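PDB 3OWA: acyl-CoA dehydrogenase from Bacillus anthracis, which binds FAD and, as an acyl-CoA dehydrogenase, probably oxidises acyl-CoA thioesters to their 2,3-enoyl forms, passing the electrons to an acceptor other than oxygen. Local coordinates for the interface of chains A and B. Residues are numbered along the deposited sequence; one frame, centred on the assembly and turned at random. Chains: chain A/B, Acyl-CoA dehydrogenase.

Contact 1: the interface of chains A and B. Residues chain A 385, 388; chain B 228-230, 399-400, 402-403.
With CG of A:Phe388 anti to the backbone N (chi1 -165°), its ring reaches across the subunit boundary and enters a slot between B:Met228 and B:Ile403. In B:Ile403, CG1 is likewise anti to the backbone N, and the bend at chi2 (69°) brings CD1 toward the ring's root, 3.9 Å from CG of A:Phe388. The branch carbon CB of B:Ile403 sits over the middle of that face, 3.6 Å from the A:Phe388 ring centroid, and the two side chains cross at about a right angle. Selenomethionine B:Met228 takes the opposite face: its CB stands 3.9 Å from the A:Phe388 centroid, displaced toward the rim. The ring is thus sandwiched between two aliphatic groups by CH-pi contacts, which should restrict its tilt; A:Phe388 hides 97 Å² of its surface against chain B. Its far end abuts backbone, CZ of A:Phe388 lying 3.5 Å from CA of B:Gly229. The carbonyl oxygen of B:Arg399 lies in the ring plane at the edge, 3.5 Å from CE2 of A:Phe388. Behind this wall, the B:Asp400 carboxylate receives the backbone N-H of B:Ile230. The carbonyl O of A:Phe388 accepts a hydrogen bond from the backbone N-H of B:Met228 (N to O 2.8 Å), the donor tilted 23° from the carbonyl plane.

Contact 2: the interface of chains A and B. Residues chain A 228, 387-388, 395, 398-399; chain B 227-228, 399.
Selenomethionine B:Met228 enters a groove of chain A formed by the 3-10 helix 384-388 and helix 393-401, in the two-fold interface of the deposited assembly of this acyl-CoA dehydrogenase-family flavoprotein. The apolar contacts follow its side chain outward. CG of B:Met228 runs past the aliphatic part of A:Arg399, 3.8 Å from its CD, the chains sliding by in opposite directions. A bend at chi3 (-79°) turns the methyl CE of B:Met228 toward A:Tyr398, which it crosses at about a right angle, 3.4 Å from ring carbon CD2; this CE also touches CG of A:Glu395. CD of A:Arg399 and CD of B:Arg399 meet at 4.0 Å, their guanidinium planes turned 75° from each other.

Besides the B:Met228 N to A:Phe388 O bond across the interface, polar bonds within chain A stiffen the groove wall. A:Arg399 grips A:Glu395 side-on in a salt bridge: NE donates to OE1 at 2.8 Å from above the carboxylate plane, NH2 to OE2 on the syn side. This positions OE1 of A:Glu395 alongside the B:Met228 backbone, 3.3 Å from CA and CB. NH1 of A:Arg399 donates to the carbonyl O of A:Met228 at 3.0 Å. These bonds restrict the guanidinium's rotation, and the carboxylate may offset the like charge of B:Arg399.

Contact 3: the interface of chains A and B. Residues chain A 304-306, 583; chain B 488, 490-491.
A:Arg583 and B:Glu491 meet with their flat ends almost in one plane, guanidinium and carboxylate 14° apart, although the side chains themselves run at a slant to each other. The arginine presents its NE side: NE of A:Arg583 donates to OE2 of B:Glu491 at 2.9 Å and NH2 to OE1 at 3.0 Å, each carboxylate oxygen using its syn lone pair. The NE bond is nearly straight, 178° at the hydrogen. An extended A:Arg583 chain reaches out to meet B:Glu491, whose bend at chi2 (94°) swings the carboxylate toward it. CB of A:Pro305 lies over the face of the B:Glu491 carboxylate, 3.6 Å from CD of B:Glu491.

B:Gln490 crosses A:Pro305 at about a right angle, its amide carbon CD lying 3.9 Å from the proline CD. Its extended chain brings OE1 of B:Gln490 to the start of helix 305-336, where it accepts a hydrogen bond from the backbone N-H of A:Leu306 (N to OE1 3.0 Å), in the carbonyl plane. CG of A:Leu306 rests against CB of B:Gln490 at 3.7 Å. A:Phe304 and B:Gln490 are both FAD-pocket residues, so the contact fixes the start of helix 305-336 beside the cofactor and likely steadies an FAD site shared by the two subunits.

Contact 1: the interface of chains A and B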
# COMPACT_ATOMS: atom_id res chain seq x y z
N GLY A 385 -0.24 10.53 12.58
CA GLY A 385 0.09 11.76 11.82
C GLY A 385 1.60 12.00 11.76
O GLY A 385 2.06 12.61 10.81
N PHE A 388 3.41 10.91 8.66
CA PHE A 388 3.15 11.68 7.43
C PHE A 388 4.05 12.93 7.44
O PHE A 388 4.01 13.76 6.53
CB PHE A 388 1.68 12.05 7.44
CG PHE A 388 1.13 12.54 6.08
CD1 PHE A 388 0.75 13.87 5.93
CD2 PHE A 388 0.95 11.66 5.05
CE1 PHE A 388 0.20 14.34 4.77
CE2 PHE A 388 0.40 12.10 3.81
CZ PHE A 388 0.03 13.44 3.69
N MSE B 228 4.42 14.70 3.95
CA MSE B 228 4.58 13.76 2.85
C MSE B 228 3.73 14.16 1.65
O MSE B 228 4.16 14.01 0.48
CB MSE B 228 4.14 12.38 3.30
CG MSE B 228 4.47 11.30 2.26
SE MSE B 228 3.43 9.76 2.61
CE MSE B 228 4.44 8.97 4.12
N GLY B 229 2.52 14.62 1.92
CA GLY B 229 1.56 14.90 0.85
C GLY B 229 0.64 16.03 1.21
O GLY B 229 0.86 16.74 2.19
N ILE B 230 -0.41 16.23 0.40
CA ILE B 230 -1.25 17.44 0.47
C ILE B 230 -0.42 18.64 0.85
O ILE B 230 -0.73 19.40 1.78
CB ILE B 230 -2.49 17.23 1.42
CG1 ILE B 230 -2.07 16.76 2.81
CG2 ILE B 230 -3.48 16.19 0.79
CD1 ILE B 230 -3.17 16.96 3.84
N ARG B 399 0.83 10.11 -2.80
CA ARG B 399 1.28 10.71 -1.49
C ARG B 399 0.10 11.39 -0.74
O ARG B 399 -0.01 11.26 0.46
CB ARG B 399 2.41 11.73 -1.67
CG ARG B 399 3.74 11.14 -2.18
CD ARG B 399 4.84 12.25 -2.29
NE ARG B 399 4.59 13.11 -3.46
CZ ARG B 399 4.03 14.31 -3.46
NH1 ARG B 399 3.66 14.92 -2.34
NH2 ARG B 399 3.88 14.95 -4.64
N ASP B 400 -0.81 12.07 -1.47
CA ASP B 400 -1.93 12.76 -0.81
C ASP B 400 -2.77 11.76 -0.04
O ASP B 400 -3.33 12.10 1.02
CB ASP B 400 -2.82 13.47 -1.86
CG ASP B 400 -2.14 14.71 -2.50
OD1 ASP B 400 -1.04 15.17 -2.03
OD2 ASP B 400 -2.77 15.29 -3.46
N ARG B 402 -2.28 9.04 1.63
CA ARG B 402 -1.86 8.23 2.80
C ARG B 402 -2.48 8.76 4.11
O ARG B 402 -2.78 8.00 5.08
CB ARG B 402 -0.32 8.11 2.87
CG ARG B 402 0.21 7.15 4.03
CD ARG B 402 -0.45 5.73 3.82
NE ARG B 402 -0.17 4.78 4.89
CZ ARG B 402 -0.82 4.75 6.06
NH1 ARG B 402 -1.77 5.61 6.33
NH2 ARG B 402 -0.52 3.85 6.97
N ILE B 403 -2.68 10.07 4.17
CA ILE B 403 -3.17 10.67 5.41
C ILE B 403 -4.66 10.44 5.68
O ILE B 403 -5.12 10.63 6.81
CB ILE B 403 -2.84 12.20 5.47
CG1 ILE B 403 -3.17 12.78 6.84
CG2 ILE B 403 -3.61 12.94 4.32
CD1 ILE B 403 -2.23 12.29 8.02

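Contact 2: the interface of chains A and B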
# COMPACT_ATOMS: atom_id res chain seq x y z
N MSE A 228 9.44 10.74 -6.31
CA MSE A 228 8.65 10.56 -5.07
C MSE A 228 9.52 10.28 -3.85
O MSE A 228 9.25 10.77 -2.73
CB MSE A 228 7.79 9.33 -5.19
CG MSE A 228 6.80 9.16 -3.96
SE MSE A 228 5.84 7.54 -4.09
CE MSE A 228 4.62 7.87 -5.60
N GLY A 387 3.76 9.81 11.08
CA GLY A 387 4.20 9.02 9.97
C GLY A 387 4.12 9.79 8.65
O GLY A 387 4.66 9.34 7.63
N PHE A 388 3.41 10.91 8.66
CA PHE A 388 3.15 11.68 7.43
C PHE A 388 4.05 12.93 7.44
O PHE A 388 4.01 13.76 6.53
CB PHE A 388 1.68 12.05 7.44
CG PHE A 388 1.13 12.54 6.08
CD1 PHE A 388 0.75 13.87 5.93
CD2 PHE A 388 0.95 11.66 5.05
CE1 PHE A 388 0.20 14.34 4.77
CE2 PHE A 388 0.40 12.10 3.81
CZ PHE A 388 0.03 13.44 3.69
N GLU A 395 8.52 8.13 7.41
CA GLU A 395 7.91 8.85 6.31
C GLU A 395 8.77 8.73 5.02
O GLU A 395 8.26 8.54 3.89
CB GLU A 395 7.76 10.31 6.72
CG GLU A 395 7.07 11.27 5.70
CD GLU A 395 7.99 11.81 4.56
OE1 GLU A 395 7.43 12.27 3.55
OE2 GLU A 395 9.26 11.83 4.65
N TYR A 398 8.60 5.05 3.73
CA TYR A 398 7.34 4.85 3.02
C TYR A 398 7.49 5.27 1.57
O TYR A 398 7.03 4.52 0.62
CB TYR A 398 6.17 5.62 3.73
CG TYR A 398 4.83 5.38 3.02
CD1 TYR A 398 4.08 4.28 3.33
CD2 TYR A 398 4.39 6.26 2.01
CE1 TYR A 398 2.84 4.03 2.63
CE2 TYR A 398 3.16 6.04 1.34
CZ TYR A 398 2.42 4.93 1.66
OH TYR A 398 1.23 4.68 1.00
N ARG A 399 8.02 6.47 1.34
CA ARG A 399 8.22 6.99 -0.05
C ARG A 399 9.30 6.20 -0.82
O ARG A 399 9.11 5.88 -1.98
CB ARG A 399 8.53 8.49 -0.10
CG ARG A 399 7.34 9.40 0.28
CD ARG A 399 7.69 10.89 0.21
NE ARG A 399 8.62 11.28 1.26
CZ ARG A 399 9.94 11.40 1.14
NH1 ARG A 399 10.54 11.21 -0.04
NH2 ARG A 399 10.66 11.79 2.19
N LYS B 227 5.54 18.04 4.95
CA LYS B 227 4.61 16.90 4.99
C LYS B 227 4.86 15.95 3.82
O LYS B 227 5.39 16.34 2.79
CB LYS B 227 3.12 17.37 4.88
CG LYS B 227 2.65 18.37 5.93
CD LYS B 227 1.11 18.52 5.91
CE LYS B 227 0.52 19.22 4.65
NZ LYS B 227 1.18 20.52 4.26
N MSE B 228 4.42 14.70 3.95
CA MSE B 228 4.58 13.76 2.85
C MSE B 228 3.73 14.16 1.65
O MSE B 228 4.16 14.01 0.48
CB MSE B 228 4.14 12.38 3.30
CG MSE B 228 4.47 11.30 2.26
SE MSE B 228 3.43 9.76 2.61
CE MSE B 228 4.44 8.97 4.12
N ARG B 399 0.83 10.11 -2.80
CA ARG B 399 1.28 10.71 -1.49
C ARG B 399 0.10 11.39 -0.74
O ARG B 399 -0.01 11.26 0.46
CB ARG B 399 2.41 11.73 -1.67
CG ARG B 399 3.74 11.14 -2.18
CD ARG B 399 4.84 12.25 -2.29
NE ARG B 399 4.59 13.11 -3.46
CZ ARG B 399 4.03 14.31 -3.46
NH1 ARG B 399 3.66 14.92 -2.34
NH2 ARG B 399 3.88 14.95 -4.64

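Contact 3: the interface of chains A and B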
# COMPACT_ATOMS: atom_id res chain seq x y z
N PHE A 304 -1.85 -1.71 23.32
CA PHE A 304 -3.05 -2.01 22.53
C PHE A 304 -2.89 -3.22 21.60
O PHE A 304 -1.96 -3.27 20.81
CB PHE A 304 -3.60 -0.79 21.79
CG PHE A 304 -3.78 0.44 22.66
CD1 PHE A 304 -3.39 1.68 22.21
CD2 PHE A 304 -4.37 0.34 23.93
CE1 PHE A 304 -3.56 2.83 23.00
CE2 PHE A 304 -4.54 1.47 24.73
CZ PHE A 304 -4.12 2.72 24.26
N PRO A 305 -3.79 -4.21 21.74
CA PRO A 305 -3.72 -5.39 20.90
C PRO A 305 -3.63 -5.09 19.41
O PRO A 305 -2.94 -5.81 18.71
CB PRO A 305 -5.00 -6.15 21.25
CG PRO A 305 -5.20 -5.83 22.74
CD PRO A 305 -4.78 -4.37 22.83
N LEU A 306 -4.33 -4.08 18.90
CA LEU A 306 -4.26 -3.78 17.46
C LEU A 306 -2.86 -3.35 17.03
O LEU A 306 -2.43 -3.67 15.94
CB LEU A 306 -5.22 -2.67 17.04
CG LEU A 306 -6.69 -3.00 16.88
CD1 LEU A 306 -7.44 -1.79 16.26
CD2 LEU A 306 -6.83 -4.29 16.05
N ARG A 583 0.07 -11.94 19.81
CA ARG A 583 0.33 -11.16 21.03
C ARG A 583 1.62 -11.61 21.66
O ARG A 583 2.37 -10.81 22.21
CB ARG A 583 -0.81 -11.31 22.05
CG ARG A 583 -2.13 -10.71 21.55
CD ARG A 583 -3.22 -10.88 22.61
NE ARG A 583 -4.46 -10.18 22.26
CZ ARG A 583 -5.42 -9.95 23.15
NH1 ARG A 583 -5.25 -10.33 24.42
NH2 ARG A 583 -6.53 -9.30 22.80
N LYS B 488 -11.71 -5.02 25.30
CA LYS B 488 -10.29 -5.36 25.31
C LYS B 488 -9.87 -6.28 24.13
O LYS B 488 -8.70 -6.37 23.81
CB LYS B 488 -9.91 -6.02 26.64
CG LYS B 488 -10.31 -5.25 27.91
CD LYS B 488 -9.90 -3.77 27.82
CE LYS B 488 -10.00 -3.05 29.17
NZ LYS B 488 -9.41 -1.67 29.04
N GLN B 490 -9.53 -6.33 20.96
CA GLN B 490 -9.43 -5.49 19.76
C GLN B 490 -9.40 -6.24 18.45
O GLN B 490 -10.06 -5.86 17.49
CB GLN B 490 -8.26 -4.52 19.87
CG GLN B 490 -8.44 -3.56 21.02
CD GLN B 490 -7.49 -2.36 20.93
OE1 GLN B 490 -6.37 -2.49 20.47
NE2 GLN B 490 -7.96 -1.20 21.35
N GLU B 491 -8.66 -7.32 18.38
CA GLU B 491 -8.59 -8.04 17.11
C GLU B 491 -9.94 -8.58 16.65
O GLU B 491 -10.22 -8.59 15.45
CB GLU B 491 -7.55 -9.16 17.15
CG GLU B 491 -6.19 -8.69 17.63
CD GLU B 491 -6.01 -8.90 19.16
OE1 GLU B 491 -6.99 -8.74 19.93
OE2 GLU B 491 -4.87 -9.22 19.56

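Contact 1 and contact 2 are neighbouring parts of one patch, their C-alpha centres about 6 Å apart; they share A:Phe388, B:Met228 and B:Arg399, and both use the 3-10 helix 384-388 and helix 393-401. Contact 3 lies about 26 Å from each, drawing instead on helices 305-336, 490-520 and 578-592. Contacts 1 and 3 both border an FAD pocket, through A:Gly385 and A:Phe304. The interface is two-fold symmetric, so every contact recurs with the chains exchanged; contact 2 brings A:Arg399 and B:Arg399 together. The separated patches may limit relative movement of the subunits, if the deposited dimer is the biological one.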